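Local coordinates for epoxide hydrolase (PDB 3G02), which probably hydrolyses epoxides to vicinal diols through an alpha/beta hydrolase fold, here in a variant made enantioselective by directed evolution, at residues A[93-98]-A[158-163]; A[85-90]-A[124-129]; A[110-115]-A[387-392]. The protein carries 9 engineered substitutions. All blocks are in the same frame, centred on the assembly; numbering follows the deposited sequence. Where two conformers were deposited one is given.

All three contacts reach the same mixed sheet, whose order begins 87-92, 95-102, 143-148, 110-115. One segment each of interactions 1 and 2 lies on its first two strands; the contact centres are 21 Å apart and they touch directly, with His98 NE2 hydrogen-bonded to Gln87 OE1 at 2.8 Å. Interactions 2 and 3, centres 14 Å apart, meet where Phe125 packs on Leu114 and Leu115. Interactions 1 and 3 do not touch, with nearest atoms about 9 Å apart. Along the chain the segments of every pair alternate, so the three contacts interleave rather than nest. Together they join strands 87-92, 95-102 and 110-115 to a loop and helices 126-135 and 382-396.

Interaction 1. Residues A[93-98]-A[158-163]; sequences EGLTIH and GPPLDK
Leu95 meets Gly158 and Pro160 through a single methyl group. Its CD2 lies 3.8 Å from Gly158 CA and 4.2 Å from Pro160 CD, so one branch of the leucine bears on bare backbone and on the side of a proline ring. The leucine CG stands anti to its own carbonyl carbon (chi1 -55°), which carries the branch out of strand 95-102 toward the loop. The methyl rests directly on the CA of Gly158, a residue with no side chain, whose backbone angles (phi 82°, psi -174°) suit glycine by themselves. A cis peptide bond leads on to Pro159. Leu95 and Gly158 are the closest CA pair of the two segments, 5.9 Å apart.

A second, polar link runs through water. The water donates to Glu93 OE1 at 2.7 Å and accepts a long bond from Lys163 NZ at 3.3 Å, while Glu93 OE1 and Lys163 NZ themselves remain 5.2 Å apart. Further out, Glu93 OE2 forms a salt bridge with Arg172 of helix 167-180, and Gly158 O accepts from Arg310 NH1. Pairing of Thr96 with Ser157 holds the start of the loop beside the strand.

Small as it is, with 127 Å² buried in total, the contact divides its chemistry cleanly. A buried methyl on glycine and proline gives close apolar fit, and the opposite charges of Glu93 and Lys163, both solvent-exposed, probably attract each other across one bridging water, with the Glu93 carboxylate shared between this link and Arg172.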
loop_
_atom_site.group_PDB
_atom_site.type_symbol
_atom_site.label_atom_id
_atom_site.label_comp_id
_atom_site.label_asym_id
_atom_site.label_seq_id
_atom_site.Cartn_x
_atom_site.Cartn_y
_atom_site.Cartn_z
ATOM N N GLU A 93 -3.121 24.675 -20.326
ATOM C CA GLU A 93 -2.076 25.001 -19.341
ATOM C C GLU A 93 -0.789 24.190 -19.539
ATOM O O GLU A 93 -0.134 23.800 -18.572
ATOM C CB GLU A 93 -2.615 24.848 -17.909
ATOM C CG GLU A 93 -3.740 25.815 -17.575
ATOM C CD GLU A 93 -4.346 25.599 -16.199
ATOM O OE1 GLU A 93 -3.704 24.957 -15.334
ATOM O OE2 GLU A 93 -5.472 26.087 -15.982
ATOM N N GLY A 94 -0.441 23.929 -20.798
ATOM C CA GLY A 94 0.765 23.179 -21.123
ATOM C C GLY A 94 0.611 21.672 -21.002
ATOM O O GLY A 94 1.563 20.928 -21.250
ATOM N N LEU A 95 -0.579 21.218 -20.613
ATOM C CA LEU A 95 -0.859 19.785 -20.530
ATOM C C LEU A 95 -1.594 19.325 -21.774
ATOM O O LEU A 95 -2.481 20.022 -22.266
ATOM C CB LEU A 95 -1.705 19.460 -19.293
ATOM C CG LEU A 95 -1.205 19.897 -17.910
ATOM C CD1 LEU A 95 -2.214 19.526 -16.838
ATOM C CD2 LEU A 95 0.156 19.302 -17.593
ATOM N N THR A 96 -1.216 18.160 -22.284
ATOM C CA THR A 96 -1.961 17.522 -23.361
ATOM C C THR A 96 -3.182 16.854 -22.740
ATOM O O THR A 96 -3.045 15.936 -21.930
ATOM C CB THR A 96 -1.103 16.485 -24.103
ATOM O OG1 THR A 96 0.025 17.142 -24.700
ATOM C CG2 THR A 96 -1.910 15.785 -25.195
ATOM N N ILE A 97 -4.368 17.337 -23.094
ATOM C CA ILE A 97 -5.604 16.750 -22.588
ATOM C C ILE A 97 -6.287 15.958 -23.686
ATOM O O ILE A 97 -6.757 16.519 -24.677
ATOM C CB ILE A 97 -6.560 17.811 -21.979
ATOM C CG1 ILE A 97 -5.870 18.558 -20.825
ATOM C CG2 ILE A 97 -7.878 17.172 -21.520
ATOM C CD1 ILE A 97 -5.307 17.653 -19.712
ATOM N N HIS A 98 -6.307 14.643 -23.499
ATOM C CA HIS A 98 -6.993 13.715 -24.378
ATOM C C HIS A 98 -8.481 13.661 -24.025
ATOM O O HIS A 98 -8.861 13.794 -22.856
ATOM C CB HIS A 98 -6.343 12.332 -24.239
ATOM C CG HIS A 98 -7.167 11.210 -24.784
ATOM N ND1 HIS A 98 -8.078 10.516 -24.017
ATOM C CD2 HIS A 98 -7.214 10.661 -26.019
ATOM C CE1 HIS A 98 -8.656 9.590 -24.761
ATOM N NE2 HIS A 98 -8.150 9.656 -25.980
ATOM N N GLY A 158 0.828 15.138 -17.893
ATOM C CA GLY A 158 0.752 15.734 -16.575
ATOM C C GLY A 158 0.607 14.716 -15.458
ATOM O O GLY A 158 0.705 13.506 -15.694
ATOM N N PRO A 159 0.417 15.205 -14.224
ATOM C CA PRO A 159 0.397 16.628 -13.900
ATOM C C PRO A 159 1.820 17.215 -13.957
ATOM O O PRO A 159 2.778 16.474 -14.191
ATOM C CB PRO A 159 -0.178 16.647 -12.482
ATOM C CG PRO A 159 0.243 15.360 -11.903
ATOM C CD PRO A 159 0.244 14.367 -13.023
ATOM N N PRO A 160 1.963 18.540 -13.765
ATOM C CA PRO A 160 3.286 19.163 -13.881
ATOM C C PRO A 160 4.357 18.546 -12.980
ATOM O O PRO A 160 4.048 17.970 -11.932
ATOM C CB PRO A 160 3.028 20.610 -13.451
ATOM C CG PRO A 160 1.596 20.836 -13.750
ATOM C CD PRO A 160 0.920 19.535 -13.464
ATOM N N LEU A 161 5.612 18.692 -13.393
ATOM C CA LEU A 161 6.744 18.216 -12.605
ATOM C C LEU A 161 7.207 19.239 -11.573
ATOM O O LEU A 161 7.838 18.875 -10.579
ATOM C CB LEU A 161 7.920 17.862 -13.518
ATOM C CG LEU A 161 7.712 16.791 -14.591
ATOM C CD1 LEU A 161 8.979 16.639 -15.417
ATOM C CD2 LEU A 161 7.311 15.453 -13.974
ATOM N N ASP A 162 6.891 20.510 -11.815
ATOM C CA ASP A 162 7.500 21.621 -11.075
ATOM C C ASP A 162 6.592 22.301 -10.045
ATOM O O ASP A 162 7.008 23.254 -9.375
ATOM C CB ASP A 162 8.068 22.659 -12.058
ATOM C CG ASP A 162 6.992 23.328 -12.912
ATOM O OD1 ASP A 162 5.909 22.739 -13.116
ATOM O OD2 ASP A 162 7.239 24.456 -13.395
ATOM N N LYS A 163 5.358 21.817 -9.921
ATOM C CA LYS A 163 4.402 22.363 -8.960
ATOM C C LYS A 163 3.381 21.306 -8.566
ATOM O O LYS A 163 3.145 20.354 -9.314
ATOM C CB LYS A 163 3.688 23.607 -9.521
ATOM C CG LYS A 163 2.961 23.381 -10.849
ATOM C CD LYS A 163 2.111 24.583 -11.269
ATOM C CE LYS A 163 0.679 24.466 -10.754
ATOM N NZ LYS A 163 -0.245 25.428 -11.426
HETATM O O HOH W 1 -1.314 24.242 -14.269
#

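Interaction 2. Residues A[85-90]-A[124-129]; sequences FPQFTT and EFYPIL
Phe85 and Tyr126 are brought together by two first torsions of different quality. In Phe85, CG is anti to the carbonyl carbon (chi1 -74°), which sends the ring toward helix 126-135. Tyr126 has a chi1 of -92°, well away from the staggered value, and its ring lies with one face against Phe85. The result is a tilted edge-to-face pair, the edge of Phe85 directed at the tyrosine face, with centroids 4.7 Å apart and planes inclined at 58°. Phe85 CD2 is the atom that does the touching: it sits 3.4 Å above the plane of the Tyr126 ring, displaced toward the rim, and is 3.5 Å from Tyr126 CE2. The two side chains slide past each other in opposite senses, and Phe85 CB lies 3.8 Å from Tyr126 OH.

The far part of the phenylalanine ring rests on the next helical turn, where Phe85 CE1 approaches Leu129 CB to 3.5 Å. Gln87 crosses the tyrosine at about a right angle, with its CG 3.8 Å from Tyr126 OH. That approach is not polar: the buried hydroxyl donates to Leu82 O, and Gln87 OE1 accepts from His98 NE2.

Around this buried contact, Phe85 also packs on Leu102 and forms a cation-pi pair with Arg133, while Tyr126 lies on Ala100, so strand 95-102 adjoins both aromatic residues. Leu129 continues onto Leu145 and Val147 of strand 143-148. From Pro127 and Ile128 the same helix packs against Pro382, where helix 382-396 begins.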
loop_
_atom_site.group_PDB
_atom_site.type_symbol
_atom_site.label_atom_id
_atom_site.label_comp_id
_atom_site.label_asym_id
_atom_site.label_seq_id
_atom_site.Cartn_x
_atom_site.Cartn_y
_atom_site.Cartn_z
ATOM N N PHE A 85 -14.236 5.316 -31.776
ATOM C CA PHE A 85 -14.937 6.547 -31.420
ATOM C C PHE A 85 -14.035 7.750 -31.669
ATOM O O PHE A 85 -12.810 7.609 -31.648
ATOM C CB PHE A 85 -15.373 6.515 -29.950
ATOM C CG PHE A 85 -16.537 5.605 -29.686
ATOM C CD1 PHE A 85 -17.844 6.081 -29.753
ATOM C CD2 PHE A 85 -16.328 4.263 -29.375
ATOM C CE1 PHE A 85 -18.922 5.233 -29.512
ATOM C CE2 PHE A 85 -17.402 3.410 -29.129
ATOM C CZ PHE A 85 -18.698 3.898 -29.197
ATOM N N PRO A 86 -14.633 8.933 -31.919
ATOM C CA PRO A 86 -13.807 10.132 -32.092
ATOM C C PRO A 86 -12.973 10.414 -30.845
ATOM O O PRO A 86 -13.508 10.422 -29.735
ATOM C CB PRO A 86 -14.839 11.249 -32.302
ATOM C CG PRO A 86 -16.052 10.539 -32.828
ATOM C CD PRO A 86 -16.068 9.236 -32.077
ATOM N N GLN A 87 -11.670 10.602 -31.043
ATOM C CA GLN A 87 -10.762 11.040 -29.981
ATOM C C GLN A 87 -9.966 12.238 -30.462
ATOM O O GLN A 87 -9.653 12.353 -31.654
ATOM C CB GLN A 87 -9.767 9.947 -29.603
ATOM C CG GLN A 87 -10.351 8.646 -29.095
ATOM C CD GLN A 87 -9.265 7.619 -28.889
ATOM O OE1 GLN A 87 -8.656 7.556 -27.825
ATOM N NE2 GLN A 87 -8.994 6.822 -29.916
ATOM N N PHE A 88 -9.621 13.115 -29.524
ATOM C CA PHE A 88 -8.847 14.314 -29.819
ATOM C C PHE A 88 -7.892 14.619 -28.681
ATOM O O PHE A 88 -8.029 14.081 -27.579
ATOM C CB PHE A 88 -9.775 15.518 -30.015
ATOM C CG PHE A 88 -10.881 15.286 -31.006
ATOM C CD1 PHE A 88 -12.096 14.742 -30.595
ATOM C CD2 PHE A 88 -10.711 15.621 -32.348
ATOM C CE1 PHE A 88 -13.125 14.526 -31.506
ATOM C CE2 PHE A 88 -11.734 15.412 -33.268
ATOM C CZ PHE A 88 -12.944 14.863 -32.848
ATOM N N THR A 89 -6.916 15.481 -28.948
ATOM C CA THR A 89 -6.160 16.116 -27.875
ATOM C C THR A 89 -6.202 17.620 -28.052
ATOM O O THR A 89 -6.310 18.128 -29.171
ATOM C CB THR A 89 -4.681 15.666 -27.810
ATOM O OG1 THR A 89 -4.005 16.017 -29.023
ATOM C CG2 THR A 89 -4.563 14.167 -27.573
ATOM N N THR A 90 -6.131 18.326 -26.934
ATOM C CA THR A 90 -5.940 19.765 -26.957
ATOM C C THR A 90 -5.000 20.121 -25.819
ATOM O O THR A 90 -4.871 19.360 -24.858
ATOM C CB THR A 90 -7.278 20.534 -26.860
ATOM O OG1 THR A 90 -7.062 21.918 -27.167
ATOM C CG2 THR A 90 -7.906 20.404 -25.477
ATOM N N GLU A 124 -14.077 3.655 -19.773
ATOM C CA GLU A 124 -15.227 3.231 -18.982
ATOM C C GLU A 124 -16.558 3.716 -19.543
ATOM O O GLU A 124 -17.601 3.116 -19.271
ATOM C CB GLU A 124 -15.088 3.706 -17.546
ATOM C CG GLU A 124 -13.991 3.018 -16.792
ATOM C CD GLU A 124 -13.915 3.475 -15.357
ATOM O OE1 GLU A 124 -14.016 4.695 -15.110
ATOM O OE2 GLU A 124 -13.747 2.613 -14.474
ATOM N N PHE A 125 -16.527 4.808 -20.302
ATOM C CA PHE A 125 -17.746 5.371 -20.865
ATOM C C PHE A 125 -18.064 4.891 -22.273
ATOM O O PHE A 125 -19.081 5.285 -22.841
ATOM C CB PHE A 125 -17.708 6.905 -20.795
ATOM C CG PHE A 125 -17.818 7.438 -19.398
ATOM C CD1 PHE A 125 -19.054 7.490 -18.760
ATOM C CD2 PHE A 125 -16.687 7.867 -18.704
ATOM C CE1 PHE A 125 -19.170 7.967 -17.457
ATOM C CE2 PHE A 125 -16.791 8.348 -17.403
ATOM C CZ PHE A 125 -18.034 8.399 -16.778
ATOM N N TYR A 126 -17.206 4.035 -22.828
ATOM C CA TYR A 126 -17.422 3.519 -24.183
ATOM C C TYR A 126 -18.742 2.749 -24.356
ATOM O O TYR A 126 -19.443 2.985 -25.335
ATOM C CB TYR A 126 -16.214 2.716 -24.684
ATOM C CG TYR A 126 -15.206 3.556 -25.454
ATOM C CD1 TYR A 126 -14.905 4.868 -25.062
ATOM C CD2 TYR A 126 -14.543 3.034 -26.564
ATOM C CE1 TYR A 126 -13.983 5.637 -25.768
ATOM C CE2 TYR A 126 -13.615 3.795 -27.269
ATOM C CZ TYR A 126 -13.346 5.092 -26.869
ATOM O OH TYR A 126 -12.430 5.842 -27.570
ATOM N N PRO A 127 -19.090 1.835 -23.421
ATOM C CA PRO A 127 -20.420 1.221 -23.541
ATOM C C PRO A 127 -21.569 2.229 -23.645
ATOM O O PRO A 127 -22.477 2.030 -24.458
ATOM C CB PRO A 127 -20.523 0.376 -22.265
ATOM C CG PRO A 127 -19.105 -0.031 -22.017
ATOM C CD PRO A 127 -18.338 1.243 -22.295
ATOM N N ILE A 128 -21.518 3.305 -22.861
ATOM C CA ILE A 128 -22.545 4.351 -22.934
ATOM C C ILE A 128 -22.493 5.118 -24.262
ATOM O O ILE A 128 -23.530 5.372 -24.880
ATOM C CB ILE A 128 -22.492 5.298 -21.707
ATOM C CG1 ILE A 128 -23.047 4.572 -20.474
ATOM C CG2 ILE A 128 -23.252 6.607 -21.981
ATOM C CD1 ILE A 128 -22.917 5.333 -19.171
ATOM N N LEU A 129 -21.292 5.476 -24.708
ATOM C CA LEU A 129 -21.140 6.114 -26.018
ATOM C C LEU A 129 -21.712 5.244 -27.137
ATOM O O LEU A 129 -22.369 5.752 -28.053
ATOM C CB LEU A 129 -19.674 6.470 -26.301
ATOM C CG LEU A 129 -19.015 7.519 -25.396
ATOM C CD1 LEU A 129 -17.619 7.827 -25.914
ATOM C CD2 LEU A 129 -19.849 8.793 -25.290
#

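Interaction 3. Residues A[110-115]-A[387-392]; sequences VPIALL and TDLTAF
Leu389 reaches from helix 382-396 to Ile112 and Leu114, alternate residues of strand 110-115, and every close approach between the two segments is apolar. The shared atom is Leu389 CD2, which lies 3.9 Å from Leu114 CD2 and 4.2 Å from Ile112 CD1. With Ile112 the meeting is tip to tip, end methyl against end methyl. With Leu114 the side chains run at a slant to each other, and Leu114 CD2 reaches Leu389 CD2 from a different direction than Ile112 CD1 does. Extension of the helix residue makes this possible: Leu389 CG is anti to the backbone N (chi1 176°), carrying its methyls across a gap of 9.7 Å between the CA atoms of Ile112 and Leu389. Leu114 has a chi2 of 95°, well off a staggered value, which places its CD2 at the contact.

Polar interactions are made within the helix or with residues outside the two segments. In the helix, Ala391 N bonds Thr387 O at 3.0 Å and Phe392 N bonds Asp388 O at 2.9 Å. Ile112 pairs through its backbone with His144 and Val146 of strand 143-148, and Asp388 OD2 accepts from both His370 and Ser344.

Packing beyond the segments extends the same layer. Phe143 is touched by Ile112 and by Thr390, spanning strand and helix, and Phe125 lies on Leu114. Pro111, Ala113 and Leu115 instead contact helix 167-180, as expected for a central strand with helices on both faces in the alpha/beta hydrolase fold.

The side chain of Leu114 is about 12 Å from that of Asp193, the predicted nucleophile, consistent with packing in the core beside, but not in, the predicted catalytic site. Helix and sheet are held together here by dispersion between methyl groups and by their burial, without directional bonds between the two segments.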
loop_
_atom_site.group_PDB
_atom_site.type_symbol
_atom_site.label_atom_id
_atom_site.label_comp_id
_atom_site.label_asym_id
_atom_site.label_seq_id
_atom_site.Cartn_x
_atom_site.Cartn_y
_atom_site.Cartn_z
ATOM N N VAL A 110 -27.352 19.542 -25.633
ATOM C CA VAL A 110 -26.888 19.782 -24.267
ATOM C C VAL A 110 -25.455 19.267 -24.097
ATOM O O VAL A 110 -25.196 18.080 -24.296
ATOM C CB VAL A 110 -27.798 19.101 -23.211
ATOM C CG1 VAL A 110 -27.370 19.496 -21.800
ATOM C CG2 VAL A 110 -29.265 19.445 -23.445
ATOM N N PRO A 111 -24.513 20.158 -23.734
ATOM C CA PRO A 111 -23.140 19.706 -23.494
ATOM C C PRO A 111 -22.990 18.982 -22.158
ATOM O O PRO A 111 -23.370 19.513 -21.115
ATOM C CB PRO A 111 -22.338 21.012 -23.462
ATOM C CG PRO A 111 -23.303 22.096 -23.941
ATOM C CD PRO A 111 -24.645 21.615 -23.553
ATOM N N ILE A 112 -22.445 17.767 -22.204
ATOM C CA ILE A 112 -22.188 16.992 -20.991
ATOM C C ILE A 112 -20.749 16.491 -21.018
ATOM O O ILE A 112 -20.293 15.966 -22.032
ATOM C CB ILE A 112 -23.147 15.769 -20.847
ATOM C CG1 ILE A 112 -24.614 16.179 -21.026
ATOM C CG2 ILE A 112 -22.962 15.093 -19.482
ATOM C CD1 ILE A 112 -25.567 14.998 -21.179
ATOM N N ALA A 113 -20.040 16.670 -19.903
ATOM C CA ALA A 113 -18.751 16.003 -19.708
ATOM C C ALA A 113 -18.930 14.912 -18.667
ATOM O O ALA A 113 -19.528 15.139 -17.619
ATOM C CB ALA A 113 -17.672 16.990 -19.268
ATOM N N LEU A 114 -18.408 13.731 -18.977
ATOM C CA LEU A 114 -18.528 12.574 -18.096
ATOM C C LEU A 114 -17.141 12.239 -17.568
ATOM O O LEU A 114 -16.206 12.056 -18.347
ATOM C CB LEU A 114 -19.151 11.383 -18.841
ATOM C CG LEU A 114 -20.543 11.645 -19.446
ATOM C CD1 LEU A 114 -20.441 12.049 -20.909
ATOM C CD2 LEU A 114 -21.446 10.428 -19.305
ATOM N N LEU A 115 -17.030 12.171 -16.244
ATOM C CA LEU A 115 -15.734 12.149 -15.571
ATOM C C LEU A 115 -15.437 10.846 -14.848
ATOM O O LEU A 115 -16.165 10.451 -13.931
ATOM C CB LEU A 115 -15.617 13.313 -14.583
ATOM C CG LEU A 115 -15.919 14.726 -15.092
ATOM C CD1 LEU A 115 -15.652 15.723 -13.977
ATOM C CD2 LEU A 115 -15.090 15.067 -16.322
ATOM N N THR A 387 -29.685 5.961 -18.885
ATOM C CA THR A 387 -31.099 6.294 -18.723
ATOM C C THR A 387 -31.302 7.339 -17.631
ATOM O O THR A 387 -32.065 8.291 -17.814
ATOM C CB THR A 387 -31.935 5.023 -18.453
ATOM O OG1 THR A 387 -31.889 4.182 -19.612
ATOM C CG2 THR A 387 -33.393 5.361 -18.140
ATOM N N ASP A 388 -30.607 7.170 -16.506
ATOM C CA ASP A 388 -30.670 8.139 -15.410
ATOM C C ASP A 388 -30.161 9.508 -15.835
ATOM O O ASP A 388 -30.805 10.522 -15.563
ATOM C CB ASP A 388 -29.862 7.658 -14.205
ATOM C CG ASP A 388 -30.516 6.500 -13.479
ATOM O OD1 ASP A 388 -31.584 6.016 -13.925
ATOM O OD2 ASP A 388 -29.944 6.069 -12.455
ATOM N N LEU A 389 -29.012 9.535 -16.507
ATOM C CA LEU A 389 -28.430 10.797 -16.970
ATOM C C LEU A 389 -29.383 11.519 -17.910
ATOM O O LEU A 389 -29.617 12.718 -17.755
ATOM C CB LEU A 389 -27.072 10.584 -17.651
ATOM C CG LEU A 389 -26.405 11.823 -18.275
ATOM C CD1 LEU A 389 -26.071 12.889 -17.219
ATOM C CD2 LEU A 389 -25.162 11.433 -19.069
ATOM N N THR A 390 -29.930 10.780 -18.874
ATOM C CA THR A 390 -30.866 11.339 -19.851
ATOM C C THR A 390 -32.090 11.934 -19.156
ATOM O O THR A 390 -32.488 13.062 -19.455
ATOM C CB THR A 390 -31.299 10.279 -20.878
ATOM O OG1 THR A 390 -30.146 9.785 -21.566
ATOM C CG2 THR A 390 -32.258 10.882 -21.895
ATOM N N ALA A 391 -32.666 11.184 -18.219
ATOM C CA ALA A 391 -33.816 11.659 -17.444
ATOM C C ALA A 391 -33.476 12.909 -16.635
ATOM O O ALA A 391 -34.286 13.838 -16.543
ATOM C CB ALA A 391 -34.344 10.556 -16.541
ATOM N N PHE A 392 -32.272 12.937 -16.064
ATOM C CA PHE A 392 -31.813 14.080 -15.274
ATOM C C PHE A 392 -31.713 15.345 -16.128
ATOM O O PHE A 392 -32.194 16.407 -15.723
ATOM C CB PHE A 392 -30.467 13.760 -14.607
ATOM C CG PHE A 392 -29.846 14.929 -13.883
ATOM C CD1 PHE A 392 -30.376 15.387 -12.679
ATOM C CD2 PHE A 392 -28.721 15.565 -14.404
ATOM C CE1 PHE A 392 -29.799 16.465 -12.010
ATOM C CE2 PHE A 392 -28.140 16.642 -13.744
ATOM C CZ PHE A 392 -28.679 17.091 -12.544
#